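PDB 3OCO: hemolysin-like protein containing CBS domains from Oenococcus oeni, which is of unknown function but carries a tandem pair of CBS domains from a membrane protein of the UPF0053 family that may bind flavin adenine dinucleotide. Local coordinates for residues A[15-27]-A[97-109]. Numbering follows the deposited sequence.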
# COMPACT_ATOMS: atom_id res chain seq x y z
N PHE A 15 18.02 -12.22 3.34
CA PHE A 15 18.48 -13.29 4.22
C PHE A 15 18.19 -13.01 5.71
O PHE A 15 17.69 -13.89 6.43
CB PHE A 15 19.96 -13.61 3.98
CG PHE A 15 20.54 -14.62 4.95
CD1 PHE A 15 20.28 -15.97 4.81
CD2 PHE A 15 21.35 -14.21 6.00
CE1 PHE A 15 20.81 -16.90 5.69
CE2 PHE A 15 21.89 -15.14 6.90
CZ PHE A 15 21.62 -16.49 6.74
N GLU A 16 18.49 -11.80 6.16
CA GLU A 16 18.27 -11.45 7.57
C GLU A 16 16.82 -11.62 7.91
O GLU A 16 16.47 -12.27 8.89
CB GLU A 16 18.66 -10.00 7.84
CG GLU A 16 20.14 -9.73 7.78
CD GLU A 16 20.43 -8.26 7.60
OE1 GLU A 16 20.99 -7.90 6.55
OE2 GLU A 16 20.07 -7.47 8.50
N MSE A 17 15.97 -11.01 7.10
CA MSE A 17 14.56 -11.04 7.36
C MSE A 17 14.00 -12.45 7.32
O MSE A 17 12.98 -12.74 7.95
CB MSE A 17 13.82 -10.17 6.36
CG MSE A 17 12.46 -9.68 6.86
SE MSE A 17 11.09 -9.79 5.49
CE MSE A 17 10.16 -8.15 5.95
N ASN A 18 14.66 -13.33 6.56
CA ASN A 18 14.19 -14.70 6.43
C ASN A 18 14.16 -15.40 7.78
O ASN A 18 13.37 -16.32 8.01
CB ASN A 18 15.06 -15.48 5.44
CG ASN A 18 14.57 -16.90 5.23
OD1 ASN A 18 15.25 -17.87 5.60
ND2 ASN A 18 13.38 -17.03 4.64
N ASP A 19 15.01 -14.93 8.68
CA ASP A 19 15.21 -15.60 9.96
C ASP A 19 14.50 -14.89 11.10
O ASP A 19 14.41 -15.43 12.20
CB ASP A 19 16.70 -15.74 10.26
CG ASP A 19 17.04 -17.06 10.91
OD1 ASP A 19 16.13 -17.88 11.10
OD2 ASP A 19 18.23 -17.27 11.23
N LYS A 20 13.99 -13.69 10.83
CA LYS A 20 13.31 -12.89 11.85
C LYS A 20 11.93 -13.44 12.18
O LYS A 20 11.39 -14.27 11.45
CB LYS A 20 13.19 -11.43 11.39
CG LYS A 20 14.43 -10.59 11.61
CD LYS A 20 14.48 -9.42 10.63
CE LYS A 20 15.74 -8.58 10.83
NZ LYS A 20 15.74 -7.92 12.17
N VAL A 21 11.36 -12.98 13.28
CA VAL A 21 10.01 -13.39 13.66
C VAL A 21 9.04 -12.22 13.74
O VAL A 21 9.43 -11.05 13.67
CB VAL A 21 9.99 -14.14 14.99
CG1 VAL A 21 10.82 -15.40 14.90
CG2 VAL A 21 10.48 -13.25 16.11
N ALA A 22 7.77 -12.55 13.89
CA ALA A 22 6.71 -11.56 13.93
C ALA A 22 7.01 -10.33 14.82
O ALA A 22 6.75 -9.19 14.42
CB ALA A 22 5.40 -12.22 14.34
N SER A 23 7.54 -10.55 16.01
CA SER A 23 7.78 -9.47 16.96
C SER A 23 8.90 -8.49 16.58
O SER A 23 9.01 -7.41 17.14
CB SER A 23 8.01 -10.02 18.37
OG SER A 23 9.10 -10.92 18.42
N ASP A 24 9.73 -8.88 15.62
CA ASP A 24 10.83 -8.03 15.16
C ASP A 24 10.36 -6.95 14.16
O ASP A 24 10.99 -5.90 14.02
CB ASP A 24 11.92 -8.87 14.50
CG ASP A 24 12.39 -10.04 15.38
OD1 ASP A 24 13.53 -10.51 15.20
OD2 ASP A 24 11.61 -10.49 16.24
N VAL A 25 9.24 -7.22 13.50
CA VAL A 25 8.83 -6.50 12.31
C VAL A 25 7.55 -5.71 12.54
O VAL A 25 7.22 -4.78 11.80
CB VAL A 25 8.60 -7.51 11.16
CG1 VAL A 25 7.84 -6.87 10.02
CG2 VAL A 25 9.92 -8.07 10.67
N MSE A 26 6.82 -6.07 13.58
CA MSE A 26 5.46 -5.59 13.74
C MSE A 26 5.42 -4.15 14.23
O MSE A 26 6.37 -3.64 14.83
CB MSE A 26 4.73 -6.45 14.75
CG MSE A 26 5.32 -6.28 16.11
SE MSE A 26 4.56 -7.36 17.56
CE MSE A 26 5.59 -6.42 18.95
N VAL A 27 4.27 -3.52 13.98
CA VAL A 27 3.97 -2.24 14.56
C VAL A 27 3.42 -2.59 15.94
O VAL A 27 2.43 -3.31 16.05
CB VAL A 27 2.95 -1.49 13.69
CG1 VAL A 27 2.30 -0.31 14.44
CG2 VAL A 27 3.61 -1.01 12.40
N SER A 97 -4.42 -14.20 12.76
CA SER A 97 -3.60 -13.97 13.93
C SER A 97 -2.43 -14.94 13.94
O SER A 97 -2.54 -16.07 13.45
CB SER A 97 -4.43 -14.07 15.21
OG SER A 97 -5.01 -15.36 15.36
N VAL A 98 -1.31 -14.48 14.47
CA VAL A 98 -0.09 -15.29 14.48
C VAL A 98 0.64 -15.00 15.79
O VAL A 98 0.54 -13.89 16.31
CB VAL A 98 0.85 -14.93 13.29
CG1 VAL A 98 0.07 -14.89 11.97
CG2 VAL A 98 1.55 -13.61 13.51
N PRO A 99 1.40 -16.00 16.31
CA PRO A 99 2.16 -15.86 17.56
C PRO A 99 3.40 -14.99 17.37
O PRO A 99 3.93 -14.92 16.26
CB PRO A 99 2.58 -17.30 17.89
CG PRO A 99 2.08 -18.18 16.76
CD PRO A 99 1.70 -17.28 15.63
N GLU A 100 3.86 -14.35 18.44
CA GLU A 100 5.05 -13.49 18.38
C GLU A 100 6.26 -14.15 17.74
O GLU A 100 7.11 -13.48 17.16
CB GLU A 100 5.45 -13.01 19.77
CG GLU A 100 4.65 -11.86 20.29
CD GLU A 100 4.70 -11.75 21.80
OE1 GLU A 100 5.73 -12.15 22.39
OE2 GLU A 100 3.72 -11.27 22.39
N ASN A 101 6.34 -15.47 17.85
CA ASN A 101 7.54 -16.17 17.43
C ASN A 101 7.48 -16.76 16.02
O ASN A 101 8.43 -17.40 15.59
CB ASN A 101 7.95 -17.24 18.45
CG ASN A 101 6.86 -18.26 18.68
OD1 ASN A 101 6.63 -19.14 17.85
ND2 ASN A 101 6.16 -18.15 19.81
N MSE A 102 6.38 -16.57 15.30
CA MSE A 102 6.32 -17.09 13.93
C MSE A 102 7.37 -16.41 13.06
O MSE A 102 7.54 -15.20 13.10
CB MSE A 102 4.94 -16.90 13.31
CG MSE A 102 4.53 -18.04 12.38
SE MSE A 102 2.92 -17.68 11.34
CE MSE A 102 2.40 -19.52 10.95
N LYS A 103 8.10 -17.21 12.28
CA LYS A 103 9.08 -16.67 11.35
C LYS A 103 8.36 -15.85 10.30
O LYS A 103 7.32 -16.24 9.79
CB LYS A 103 9.88 -17.80 10.69
CG LYS A 103 11.35 -17.85 11.07
CD LYS A 103 11.55 -18.24 12.53
CE LYS A 103 13.00 -18.67 12.79
NZ LYS A 103 13.41 -19.81 11.90
N VAL A 104 8.95 -14.70 9.96
CA VAL A 104 8.32 -13.76 9.05
C VAL A 104 7.70 -14.39 7.80
O VAL A 104 6.52 -14.18 7.53
CB VAL A 104 9.28 -12.63 8.70
CG1 VAL A 104 8.68 -11.75 7.64
CG2 VAL A 104 9.59 -11.81 9.95
N PRO A 105 8.47 -15.18 7.04
CA PRO A 105 7.89 -15.77 5.82
C PRO A 105 6.67 -16.64 6.11
O PRO A 105 5.76 -16.72 5.27
CB PRO A 105 9.03 -16.65 5.28
CG PRO A 105 10.27 -16.04 5.84
CD PRO A 105 9.90 -15.51 7.19
N ASP A 106 6.65 -17.28 7.29
CA ASP A 106 5.52 -18.12 7.68
C ASP A 106 4.28 -17.29 7.96
O ASP A 106 3.16 -17.73 7.73
CB ASP A 106 5.87 -18.99 8.88
CG ASP A 106 6.80 -20.13 8.51
OD1 ASP A 106 6.88 -20.46 7.31
OD2 ASP A 106 7.43 -20.70 9.43
N VAL A 107 4.47 -16.08 8.47
CA VAL A 107 3.36 -15.16 8.62
C VAL A 107 2.89 -14.68 7.25
O VAL A 107 1.70 -14.70 6.97
CB VAL A 107 3.69 -13.99 9.60
CG1 VAL A 107 4.94 -14.32 10.41
CG2 VAL A 107 3.85 -12.67 8.88
N MSE A 108 3.83 -14.31 6.38
CA MSE A 108 3.48 -13.88 5.02
C MSE A 108 2.59 -14.94 4.35
O MSE A 108 1.57 -14.61 3.73
CB MSE A 108 4.73 -13.64 4.17
CG MSE A 108 5.57 -12.41 4.53
SE MSE A 108 7.38 -12.52 3.72
CE MSE A 108 7.02 -11.90 1.89
N GLU A 109 2.97 -16.21 4.50
CA GLU A 109 2.22 -17.30 3.91
C GLU A 109 0.89 -17.55 4.61
O GLU A 109 -0.06 -18.05 4.01
CB GLU A 109 3.05 -18.59 3.88
CG GLU A 109 2.42 -19.71 3.05
CD GLU A 109 2.04 -19.25 1.63
OE1 GLU A 109 0.91 -19.55 1.19
OE2 GLU A 109 2.88 -18.60 0.97
O HOH W 1 15.12 -20.03 9.28
O HOH W 2 9.12 -13.81 19.48
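Val104 of the second CBS domain pushes its two methyls against Met17 and Val25 of residues 15-27, which run from the end of helix 10-19 through the short helix 22-25. The strand-turn-helix unit here, strand 96-99 followed by a type I turn from Pro99 to Met102 and helix 104-113, belongs to the CBS fold. Val104, at the first turn of its helix, sits in a hollow between helix 10-19 and helix 22-25. Its CG1, anti to the backbone N (chi1 174°), meets the selenium (SE) of selenomethionine Met17 at 3.8 Å, while CG2 lies 3.8 Å from Val25 CG2 and also touches Lys20 CB. Met17 and Val25 reach on to helix 134-142, so the valine enters a core shared by several helices. In the other direction, the methyl of Ala22 fills the hollow over the turn, with CB 3.6 Å from Pro99 O and Val98 CG2 and Val107 CG1 at its margins. On the side facing the second subunit, the ring of Pro105 lies against the amide end of Asn18, which it crosses at about a right angle; Phe10 of the second subunit packs on both.

Two backbone bonds flank Val21 and Lys103 and make a single beta bridge: Lys20 O accepts a nearly straight bond from Val104 N (167° at the hydrogen), and Ala22 N donates to Met102 O at 2.8 Å. Beyond it, Ser23 N donates to Glu100 O, in the carbonyl plane and on a lone pair. Lys103 runs alongside Asp19 near the surface, where its NZ makes a long salt bridge, weak as a hydrogen bond, to Asp19 OD1 at 3.4 Å and one water joins the same two atoms.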